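Local coordinates for protein Ispd/ispf bifunctional enzyme (Campylobacter jejuni, PDB 1W55) that makes 4-diphosphocytidyl-2-C-methyl-D-erythritol from CTP and methylerythritol phosphate with one domain and, with a second, forms methylerythritol cyclodiphosphate, two steps of isoprenoid precursor biosynthesis, at residues Met93-Ala98 and Gln146-Ser151; Arg99-Lys104 and Glu186-Lys191; His251-Ala256 and Val357-Asn362. All coordinates share one frame; numbering follows the deposited sequence.

How the contacts relate
From the N terminus, the chain first runs through the cytidylyltransferase part, where contacts 1 and 2 cross: their segments come in the order 93-98, 99-104, 146-151, 186-191. Contact 1 closes the excursion that includes strands 119-124 and 142-145, pairing strand 91-96 with strand 149-152. Contact 2 closes the longer excursion from 104 to 186, joining the loops that follow strands 91-96 and 180-184. The two have centres about 10 Å apart, touch through Thr147 and Arg99, and both reach the bound cytidine monophosphate. Contact 3, in the cyclodiphosphate synthase part, closes about 100 residues between 256 and 357, tying helix 248-260 to strand 354-365; its centre lies about 42 Å from that of contact 1.

Contact 1 of 3, residues Met93-Ala98 and Gln146-Ser151; sequences MVSDVA and QTPQIS. With C (cytidine-5'-monophosphate), chain D; EDO (1,2-ethanediol), chain F.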
loop_
_atom_site.group_PDB
_atom_site.type_symbol
_atom_site.label_atom_id
_atom_site.label_comp_id
_atom_site.label_asym_id
_atom_site.label_seq_id
_atom_site.Cartn_x
_atom_site.Cartn_y
_atom_site.Cartn_z
ATOM N N MET A 93 -9.178 -30.500 21.474
ATOM C CA MET A 93 -8.910 -30.002 20.131
ATOM C C MET A 93 -7.544 -30.513 19.673
ATOM O O MET A 93 -6.553 -30.438 20.410
ATOM C CB MET A 93 -8.953 -28.475 20.093
ATOM C CG MET A 93 -8.738 -27.900 18.705
ATOM S SD MET A 93 -9.148 -26.158 18.627
ATOM C CE MET A 93 -10.875 -26.302 18.218
ATOM N N VAL A 94 -7.506 -31.031 18.453
ATOM C CA VAL A 94 -6.282 -31.565 17.878
ATOM C C VAL A 94 -6.016 -30.869 16.552
ATOM O O VAL A 94 -6.929 -30.678 15.759
ATOM C CB VAL A 94 -6.372 -33.088 17.651
ATOM C CG1 VAL A 94 -5.045 -33.635 17.103
ATOM C CG2 VAL A 94 -6.752 -33.814 18.943
ATOM N N SER A 95 -4.765 -30.496 16.311
ATOM C CA SER A 95 -4.419 -29.768 15.097
ATOM C C SER A 95 -3.000 -30.042 14.607
ATOM O O SER A 95 -2.076 -30.183 15.408
ATOM C CB SER A 95 -4.622 -28.261 15.309
ATOM O OG SER A 95 -4.811 -27.579 14.081
ATOM N N ASP A 96 -2.845 -30.136 13.287
ATOM C CA ASP A 96 -1.529 -30.145 12.645
ATOM C C ASP A 96 -0.866 -28.771 12.812
ATOM O O ASP A 96 -1.500 -27.763 12.522
ATOM C CB ASP A 96 -1.687 -30.424 11.146
ATOM C CG ASP A 96 -2.560 -31.654 10.843
ATOM O OD1 ASP A 96 -2.574 -32.628 11.627
ATOM O OD2 ASP A 96 -3.254 -31.738 9.813
ATOM N N VAL A 97 0.395 -28.702 13.251
ATOM C CA VAL A 97 1.077 -27.388 13.293
ATOM C C VAL A 97 1.240 -26.803 11.910
ATOM O O VAL A 97 1.328 -25.589 11.763
ATOM C CB VAL A 97 2.506 -27.371 13.943
ATOM C CG1 VAL A 97 2.438 -27.293 15.432
ATOM C CG2 VAL A 97 3.391 -28.505 13.455
ATOM N N ALA A 98 1.293 -27.662 10.899
ATOM C CA ALA A 98 1.501 -27.212 9.528
ATOM C C ALA A 98 0.282 -26.493 8.949
ATOM O O ALA A 98 0.366 -25.910 7.872
ATOM C CB ALA A 98 1.942 -28.369 8.633
ATOM N N GLN A 146 -9.939 -31.204 7.053
ATOM C CA GLN A 146 -8.959 -30.298 7.613
ATOM C C GLN A 146 -8.967 -30.469 9.127
ATOM O O GLN A 146 -9.678 -31.319 9.677
ATOM C CB GLN A 146 -9.285 -28.844 7.231
ATOM C CG GLN A 146 -9.244 -28.523 5.728
ATOM C CD GLN A 146 -9.427 -27.027 5.449
ATOM O OE1 GLN A 146 -10.344 -26.395 5.988
ATOM N NE2 GLN A 146 -8.545 -26.458 4.623
ATOM N N THR A 147 -8.204 -29.607 9.775
ATOM C CA THR A 147 -7.949 -29.603 11.207
ATOM C C THR A 147 -8.058 -28.078 11.526
ATOM O O THR A 147 -7.903 -27.285 10.585
ATOM C CB THR A 147 -6.516 -30.209 11.341
ATOM O OG1 THR A 147 -6.559 -31.539 11.887
ATOM C CG2 THR A 147 -5.620 -29.449 12.205
ATOM N N PRO A 148 -8.345 -27.615 12.757
ATOM C CA PRO A 148 -8.528 -28.408 13.984
ATOM C C PRO A 148 -9.761 -29.307 14.012
ATOM O O PRO A 148 -10.739 -29.068 13.303
ATOM C CB PRO A 148 -8.677 -27.344 15.090
ATOM C CG PRO A 148 -8.287 -26.021 14.472
ATOM C CD PRO A 148 -8.518 -26.172 13.003
ATOM N N GLN A 149 -9.689 -30.354 14.828
ATOM C CA GLN A 149 -10.795 -31.284 14.989
ATOM C C GLN A 149 -11.040 -31.404 16.489
ATOM O O GLN A 149 -10.092 -31.494 17.266
ATOM C CB GLN A 149 -10.449 -32.645 14.375
ATOM C CG GLN A 149 -10.180 -32.616 12.864
ATOM C CD GLN A 149 -9.891 -33.989 12.251
ATOM O OE1 GLN A 149 -9.043 -34.735 12.742
ATOM N NE2 GLN A 149 -10.577 -34.305 11.154
ATOM N N ILE A 150 -12.302 -31.364 16.903
ATOM C CA ILE A 150 -12.637 -31.527 18.313
ATOM C C ILE A 150 -13.304 -32.880 18.522
ATOM O O ILE A 150 -14.237 -33.244 17.791
ATOM C CB ILE A 150 -13.579 -30.400 18.817
ATOM C CG1 ILE A 150 -12.999 -29.024 18.536
ATOM C CG2 ILE A 150 -13.826 -30.536 20.315
ATOM C CD1 ILE A 150 -14.029 -27.900 18.672
ATOM N N SER A 151 -12.840 -33.602 19.536
ATOM C CA SER A 151 -13.364 -34.922 19.837
ATOM C C SER A 151 -13.612 -35.042 21.326
ATOM O O SER A 151 -13.001 -34.324 22.130
ATOM C CB SER A 151 -12.373 -36.010 19.405
ATOM O OG SER A 151 -12.117 -35.950 18.019
HETATM O OP3 C D . 0.302 -34.676 7.059
HETATM P P C D . 0.911 -35.691 7.997
HETATM O OP1 C D . 2.322 -36.062 7.618
HETATM O OP2 C D . 0.002 -36.845 8.353
HETATM O "O5'" C D . 1.155 -34.877 9.367
HETATM C "C5'" C D . 0.090 -34.271 10.084
HETATM C "C4'" C D . 0.611 -33.682 11.395
HETATM O "O4'" C D . 0.973 -34.712 12.324
HETATM C "C3'" C D . 1.842 -32.817 11.202
HETATM O "O3'" C D . 1.630 -31.627 11.937
HETATM C "C2'" C D . 2.984 -33.610 11.799
HETATM O "O2'" C D . 3.990 -32.786 12.377
HETATM C "C1'" C D . 2.280 -34.463 12.842
HETATM N N1 C D . 2.983 -35.729 13.039
HETATM C C2 C D . 3.332 -36.104 14.347
HETATM O O2 C D . 3.036 -35.361 15.322
HETATM N N3 C D . 3.983 -37.271 14.531
HETATM C C4 C D . 4.316 -38.069 13.481
HETATM N N4 C D . 4.980 -39.235 13.695
HETATM C C5 C D . 3.979 -37.707 12.181
HETATM C C6 C D . 3.300 -36.511 11.984
HETATM C C1 EDO F . -5.343 -34.414 8.766
HETATM O O1 EDO F . -4.277 -33.689 8.170
HETATM C C2 EDO F . -6.656 -33.984 8.149
HETATM O O2 EDO F . -6.541 -34.030 6.746
#
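In the mixed sheet of the cytidylyltransferase domain, Met93 and Val94 pair antiparallel with Ile150 and Gln149, just ahead of the nucleotide pocket entered by Asp96 and Val97. The sheet belongs to a nucleotidyltransferase fold of the GT-A type. Val94 and Gln149 form the hydrogen-bonded pair, with Val94 N to Gln149 O and Gln149 N to Val94 O both 2.9 Å. Next to it, Met93 and Ile150 make a non-hydrogen-bonded pair, and the CA of Met93 also points its hydrogen at Gln149 O, 3.4 Å away. Met93 does most of the apolar work. Its CG is anti to the backbone N (chi1 -178°), and the side chain runs beside Pro148, pointing the same way, with Met93 CG 3.7 Å from Pro148 CB. The chain then bends at chi3 (-89°), which turns the methyl toward Ile150: Met93 CE is only 3.5 Å from Ile150 CG1, a tight fit, and also touches Ile150 CD1. A cis peptide bond precedes Pro148, where the chain enters the strand, and Pro148 CA approaches Val94 O at 3.3 Å. Past the pairing, Asp96 faces the ligands. Its OD2 accepts a hydrogen bond from O1 of an ethanediol molecule, probably from the crystallisation liquor, at 2.7 Å, while Asp96 OD1 lies 3.4 Å from C4' of the cytidine monophosphate. Two arginines hold the carboxylate, Arg76 by a salt bridge to OD1 and Arg99 by one to OD2. The amide end of Gln149 is bonded to Asp168, Thr121 and Asp169. Strand 4-9 hydrogen-bonds to the other edge of strand 91-96, helix 33-42 packs on Ser95 and Pro148 through Leu41, and helix 169-174 touches Val94 and Gln149.

Contact 2 of 3, residues Arg99-Lys104 and Glu186-Lys191; sequences RVLVSK and EENARK. With C (cytidine-5'-monophosphate), chain D; EDO (1,2-ethanediol), chain F.
The guanidinium of Arg99 has Lys191 CB over the centre of one face, 3.7 Å above the plane, while Ala189 and the ethanediol O1 lie at its edge. Arg99 NH1 gives a hydrogen bond to Ala189 O at 2.8 Å, nearly straight, with an N-H...O angle of 165°, and within the guanidinium plane. Arg99 NH2 reaches ethanediol O1 and also forms a salt bridge with Asp128 of the second subunit. The side chain is extended from CG to NE, and its CB, CG and CD all lie close to Ala189 O.

The carboxylate of Glu186, the other flat group, takes Ser103 with both oxygens: Ser103 N meets the syn lone pair of OE2 at 2.8 Å, and Ser103 OG gives a bond to OE1 at 2.7 Å. Ser103 is the N-cap of helix 104-111, where its OG also caps Leu106 N, and a carboxylate at this helix start would be favourably placed toward the helix dipole.

The loop after strand 91-96 thus lies against a 3-10 turn at 187-189, at the phosphate end of the nucleotide pocket. Lys191, predicted to position the methylerythritol phosphate, bends at chi3 (74°), which places CE beside the phosphate; its NZ binds phosphate oxygen OP3 of cytidine monophosphate at 2.8 Å and ethanediol O1 at 2.9 Å. Ala127 O of the second subunit is a further partner of this amine. Val102 CG2 touches Ala189 CB at 4.1 Å.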
loop_
_atom_site.group_PDB
_atom_site.type_symbol
_atom_site.label_atom_id
_atom_site.label_comp_id
_atom_site.label_asym_id
_atom_site.label_seq_id
_atom_site.Cartn_x
_atom_site.Cartn_y
_atom_site.Cartn_z
ATOM N N ARG A 99 -0.836 -26.526 9.675
ATOM C CA ARG A 99 -1.998 -25.677 9.381
ATOM C C ARG A 99 -1.892 -24.397 10.214
ATOM O O ARG A 99 -2.420 -24.303 11.332
ATOM C CB ARG A 99 -3.305 -26.418 9.680
ATOM C CG ARG A 99 -3.521 -27.611 8.781
ATOM C CD ARG A 99 -4.782 -28.388 9.097
ATOM N NE ARG A 99 -4.837 -29.690 8.441
ATOM C CZ ARG A 99 -5.212 -29.892 7.176
ATOM N NH1 ARG A 99 -5.585 -28.875 6.408
ATOM N NH2 ARG A 99 -5.234 -31.123 6.681
ATOM N N VAL A 100 -1.195 -23.415 9.658
ATOM C CA VAL A 100 -0.670 -22.309 10.455
ATOM C C VAL A 100 -1.656 -21.177 10.708
ATOM O O VAL A 100 -1.713 -20.659 11.817
ATOM C CB VAL A 100 0.648 -21.753 9.857
ATOM C CG1 VAL A 100 1.289 -20.795 10.818
ATOM C CG2 VAL A 100 1.603 -22.879 9.577
ATOM N N LEU A 101 -2.436 -20.819 9.695
ATOM C CA LEU A 101 -3.262 -19.612 9.740
ATOM C C LEU A 101 -4.747 -19.853 10.033
ATOM O O LEU A 101 -5.605 -19.086 9.572
ATOM C CB LEU A 101 -3.133 -18.844 8.424
ATOM C CG LEU A 101 -1.765 -18.272 8.018
ATOM C CD1 LEU A 101 -1.867 -17.607 6.645
ATOM C CD2 LEU A 101 -1.223 -17.297 9.054
ATOM N N VAL A 102 -5.046 -20.900 10.794
ATOM C CA VAL A 102 -6.420 -21.209 11.188
ATOM C C VAL A 102 -7.055 -19.981 11.835
ATOM O O VAL A 102 -6.498 -19.417 12.778
ATOM C CB VAL A 102 -6.482 -22.408 12.170
ATOM C CG1 VAL A 102 -7.891 -22.577 12.701
ATOM C CG2 VAL A 102 -6.010 -23.699 11.486
ATOM N N SER A 103 -8.210 -19.573 11.312
ATOM C CA SER A 103 -8.903 -18.359 11.759
ATOM C C SER A 103 -9.759 -18.578 13.002
ATOM O O SER A 103 -10.217 -19.695 13.271
ATOM C CB SER A 103 -9.788 -17.817 10.633
ATOM O OG SER A 103 -11.042 -18.481 10.632
ATOM N N LYS A 104 -9.985 -17.496 13.743
ATOM C CA LYS A 104 -10.877 -17.496 14.906
ATOM C C LYS A 104 -12.303 -17.877 14.504
ATOM O O LYS A 104 -13.051 -18.505 15.271
ATOM C CB LYS A 104 -10.863 -16.108 15.561
ATOM C CG LYS A 104 -11.847 -15.915 16.708
ATOM C CD LYS A 104 -11.605 -16.889 17.843
ATOM C CE LYS A 104 -12.516 -16.573 19.012
ATOM N NZ LYS A 104 -11.738 -16.635 20.275
ATOM N N GLU A 186 -11.748 -23.846 5.367
ATOM C CA GLU A 186 -11.235 -22.567 4.867
ATOM C C GLU A 186 -9.843 -22.728 4.279
ATOM O O GLU A 186 -9.039 -23.541 4.764
ATOM C CB GLU A 186 -11.208 -21.503 5.982
ATOM C CG GLU A 186 -10.330 -21.870 7.179
ATOM C CD GLU A 186 -10.185 -20.766 8.218
ATOM O OE1 GLU A 186 -10.969 -19.783 8.211
ATOM O OE2 GLU A 186 -9.272 -20.889 9.059
ATOM N N GLU A 187 -9.561 -21.945 3.241
ATOM C CA GLU A 187 -8.236 -21.908 2.624
ATOM C C GLU A 187 -7.115 -21.573 3.622
ATOM O O GLU A 187 -5.994 -22.036 3.464
ATOM C CB GLU A 187 -8.221 -20.923 1.447
ATOM C CG GLU A 187 -8.547 -21.511 0.070
ATOM C CD GLU A 187 -9.080 -22.944 0.095
ATOM O OE1 GLU A 187 -10.270 -23.141 0.429
ATOM O OE2 GLU A 187 -8.318 -23.879 -0.244
ATOM N N ASN A 188 -7.426 -20.793 4.652
ATOM C CA ASN A 188 -6.460 -20.471 5.705
ATOM C C ASN A 188 -6.071 -21.670 6.594
ATOM O O ASN A 188 -5.123 -21.584 7.379
ATOM C CB ASN A 188 -7.007 -19.345 6.591
ATOM C CG ASN A 188 -6.406 -17.971 6.261
ATOM O OD1 ASN A 188 -5.875 -17.747 5.165
ATOM N ND2 ASN A 188 -6.500 -17.043 7.217
ATOM N N ALA A 189 -6.821 -22.768 6.499
ATOM C CA ALA A 189 -6.524 -23.949 7.296
ATOM C C ALA A 189 -5.773 -25.011 6.493
ATOM O O ALA A 189 -5.567 -26.109 6.979
ATOM C CB ALA A 189 -7.790 -24.511 7.927
ATOM N N ARG A 190 -5.364 -24.671 5.269
ATOM C CA ARG A 190 -4.539 -25.548 4.442
ATOM C C ARG A 190 -3.292 -25.997 5.195
ATOM O O ARG A 190 -2.747 -25.248 6.006
ATOM C CB ARG A 190 -4.107 -24.856 3.137
ATOM C CG ARG A 190 -2.827 -25.486 2.493
ATOM C CD ARG A 190 -2.235 -24.762 1.273
ATOM N NE ARG A 190 -3.222 -24.546 0.215
ATOM C CZ ARG A 190 -3.549 -25.438 -0.719
ATOM N NH1 ARG A 190 -2.968 -26.634 -0.745
ATOM N NH2 ARG A 190 -4.466 -25.129 -1.630
ATOM N N LYS A 191 -2.841 -27.215 4.899
ATOM C CA LYS A 191 -1.655 -27.782 5.524
ATOM C C LYS A 191 -0.421 -27.565 4.653
ATOM O O LYS A 191 -0.383 -27.986 3.494
ATOM C CB LYS A 191 -1.878 -29.270 5.785
ATOM C CG LYS A 191 -0.746 -29.987 6.511
ATOM C CD LYS A 191 -1.193 -31.361 7.009
ATOM C CE LYS A 191 -1.313 -32.359 5.870
ATOM N NZ LYS A 191 -2.127 -33.558 6.244
HETATM O OP3 C D . 0.302 -34.676 7.059
HETATM P P C D . 0.911 -35.691 7.997
HETATM O OP1 C D . 2.322 -36.062 7.618
HETATM O OP2 C D . 0.002 -36.845 8.353
HETATM O "O5'" C D . 1.155 -34.877 9.367
HETATM C "C5'" C D . 0.090 -34.271 10.084
HETATM C "C4'" C D . 0.611 -33.682 11.395
HETATM O "O4'" C D . 0.973 -34.712 12.324
HETATM C "C3'" C D . 1.842 -32.817 11.202
HETATM O "O3'" C D . 1.630 -31.627 11.937
HETATM C "C2'" C D . 2.984 -33.610 11.799
HETATM O "O2'" C D . 3.990 -32.786 12.377
HETATM C "C1'" C D . 2.280 -34.463 12.842
HETATM N N1 C D . 2.983 -35.729 13.039
HETATM C C2 C D . 3.332 -36.104 14.347
HETATM O O2 C D . 3.036 -35.361 15.322
HETATM N N3 C D . 3.983 -37.271 14.531
HETATM C C4 C D . 4.316 -38.069 13.481
HETATM N N4 C D . 4.980 -39.235 13.695
HETATM C C5 C D . 3.979 -37.707 12.181
HETATM C C6 C D . 3.300 -36.511 11.984
HETATM C C1 EDO F . -5.343 -34.414 8.766
HETATM O O1 EDO F . -4.277 -33.689 8.170
HETATM C C2 EDO F . -6.656 -33.984 8.149
HETATM O O2 EDO F . -6.541 -34.030 6.746
#

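Contact 3 of 3, residues His251-Ala256 and Val357-Asn362; sequences HSLTDA and VLSSVN
Helix 251-256 lies over strand 357-362 with the two axes 7.4 Å apart at closest approach and their directions 33° from parallel. The strand turns Val357, Ser359 and Val361 toward the helix, which answers with Ser252, Leu253 and Ala256. Two serines make the polar centre of this otherwise apolar face. Ser252 OG, anti to its backbone N (chi1 173°), donates to Val357 O at 2.8 Å and in turn accepts a bond from Ser359 OG at 2.9 Å, giving a short chain of two hydrogen bonds from Ser359 through Ser252 to the strand backbone. The donor comes to Val357 O from above the carbonyl plane, 62° out of it. Both hydroxyls are buried, and these bonds give each a partner within the interface. Val357 packs beside Ser252, its CG1 3.8 Å from Ser252 CB. One turn of helix further on, Ala256 sets its methyl against the strand: Ala256 CB is 3.9 Å from Ser359 CB and 4.1 Å from Val361 CG2. The same valine methyl meets Leu253, with Leu253 CD1 3.8 Å from Val361 CG2 and the two side chains crossing at about a right angle. This is helix-on-sheet packing in the cyclodiphosphate synthase domain. His251, by similarity a ligand of the divalent metal, starts the helical segment, and its ring hydrogen-bonds His219 and Ser282, while Ser252 touches Asp217, another residue assigned to that metal by similarity. On the other side of the strand, Leu358 packs on its counterparts in the third and fourth subunits. Strand 354-365 runs between strands 210-224 and 298-308, to which it is hydrogen-bonded, and helix 282-295 meets Leu253 through Leu286.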
loop_
_atom_site.group_PDB
_atom_site.type_symbol
_atom_site.label_atom_id
_atom_site.label_comp_id
_atom_site.label_asym_id
_atom_site.label_seq_id
_atom_site.Cartn_x
_atom_site.Cartn_y
_atom_site.Cartn_z
ATOM N N HIS A 251 37.828 -26.426 12.636
ATOM C CA HIS A 251 37.283 -26.690 13.957
ATOM C C HIS A 251 36.792 -25.412 14.627
ATOM O O HIS A 251 35.721 -25.410 15.238
ATOM C CB HIS A 251 38.320 -27.420 14.824
ATOM C CG HIS A 251 38.727 -28.745 14.258
ATOM N ND1 HIS A 251 39.931 -29.347 14.553
ATOM C CD2 HIS A 251 38.095 -29.569 13.388
ATOM C CE1 HIS A 251 40.021 -30.489 13.896
ATOM N NE2 HIS A 251 38.918 -30.650 13.187
ATOM N N SER A 252 37.559 -24.329 14.479
ATOM C CA SER A 252 37.167 -23.040 15.041
ATOM C C SER A 252 35.909 -22.540 14.348
ATOM O O SER A 252 34.982 -22.059 14.995
ATOM C CB SER A 252 38.296 -22.017 14.890
ATOM O OG SER A 252 37.867 -20.727 15.290
ATOM N N LEU A 253 35.877 -22.672 13.027
ATOM C CA LEU A 253 34.743 -22.211 12.249
ATOM C C LEU A 253 33.454 -22.997 12.576
ATOM O O LEU A 253 32.376 -22.418 12.693
ATOM C CB LEU A 253 35.066 -22.287 10.763
ATOM C CG LEU A 253 33.959 -21.866 9.816
ATOM C CD1 LEU A 253 33.418 -20.448 10.162
ATOM C CD2 LEU A 253 34.475 -21.961 8.377
ATOM N N THR A 254 33.580 -24.311 12.724
ATOM C CA THR A 254 32.471 -25.149 13.170
ATOM C C THR A 254 31.879 -24.621 14.485
ATOM O O THR A 254 30.668 -24.501 14.620
ATOM C CB THR A 254 32.975 -26.588 13.351
ATOM O OG1 THR A 254 33.493 -27.092 12.088
ATOM C CG2 THR A 254 31.822 -27.505 13.718
ATOM N N ASP A 255 32.739 -24.298 15.450
ATOM C CA ASP A 255 32.280 -23.733 16.715
ATOM C C ASP A 255 31.492 -22.425 16.523
ATOM O O ASP A 255 30.472 -22.228 17.161
ATOM C CB ASP A 255 33.460 -23.517 17.659
ATOM C CG ASP A 255 33.597 -24.630 18.691
ATOM O OD1 ASP A 255 32.883 -25.646 18.565
ATOM O OD2 ASP A 255 34.395 -24.577 19.661
ATOM N N ALA A 256 31.949 -21.553 15.629
ATOM C CA ALA A 256 31.276 -20.270 15.413
ATOM C C ALA A 256 29.880 -20.453 14.840
ATOM O O ALA A 256 28.932 -19.802 15.279
ATOM C CB ALA A 256 32.121 -19.334 14.530
ATOM N N VAL A 357 43.023 -20.202 16.059
ATOM C CA VAL A 357 42.154 -19.619 15.047
ATOM C C VAL A 357 40.917 -18.974 15.697
ATOM O O VAL A 357 40.179 -19.626 16.443
ATOM C CB VAL A 357 41.741 -20.651 13.968
ATOM C CG1 VAL A 357 40.829 -20.000 12.947
ATOM C CG2 VAL A 357 42.991 -21.277 13.267
ATOM N N LEU A 358 40.724 -17.684 15.424
ATOM C CA LEU A 358 39.518 -16.963 15.818
ATOM C C LEU A 358 38.572 -16.852 14.620
ATOM O O LEU A 358 38.981 -16.392 13.542
ATOM C CB LEU A 358 39.875 -15.564 16.339
ATOM C CG LEU A 358 38.696 -14.639 16.692
ATOM C CD1 LEU A 358 37.961 -15.142 17.950
ATOM C CD2 LEU A 358 39.156 -13.176 16.859
ATOM N N SER A 359 37.318 -17.259 14.812
ATOM C CA SER A 359 36.280 -17.179 13.785
ATOM C C SER A 359 35.100 -16.329 14.237
ATOM O O SER A 359 34.717 -16.370 15.405
ATOM C CB SER A 359 35.751 -18.576 13.417
ATOM O OG SER A 359 36.786 -19.420 12.947
ATOM N N SER A 360 34.533 -15.563 13.300
ATOM C CA SER A 360 33.278 -14.855 13.518
ATOM C C SER A 360 32.324 -15.134 12.364
ATOM O O SER A 360 32.714 -15.150 11.190
ATOM C CB SER A 360 33.462 -13.338 13.650
ATOM O OG SER A 360 34.516 -13.031 14.529
ATOM N N VAL A 361 31.059 -15.281 12.716
ATOM C CA VAL A 361 30.020 -15.644 11.773
ATOM C C VAL A 361 28.769 -14.797 12.084
ATOM O O VAL A 361 28.532 -14.432 13.235
ATOM C CB VAL A 361 29.786 -17.154 11.956
ATOM C CG1 VAL A 361 28.333 -17.537 11.984
ATOM C CG2 VAL A 361 30.638 -17.948 10.979
ATOM N N ASN A 362 28.013 -14.438 11.049
ATOM C CA ASN A 362 26.696 -13.841 11.214
ATOM C C ASN A 362 25.691 -14.760 10.526
ATOM O O ASN A 362 25.901 -15.183 9.386
ATOM C CB ASN A 362 26.643 -12.425 10.620
ATOM C CG ASN A 362 26.873 -11.329 11.666
ATOM O OD1 ASN A 362 27.076 -11.605 12.849
ATOM N ND2 ASN A 362 26.819 -10.083 11.231
#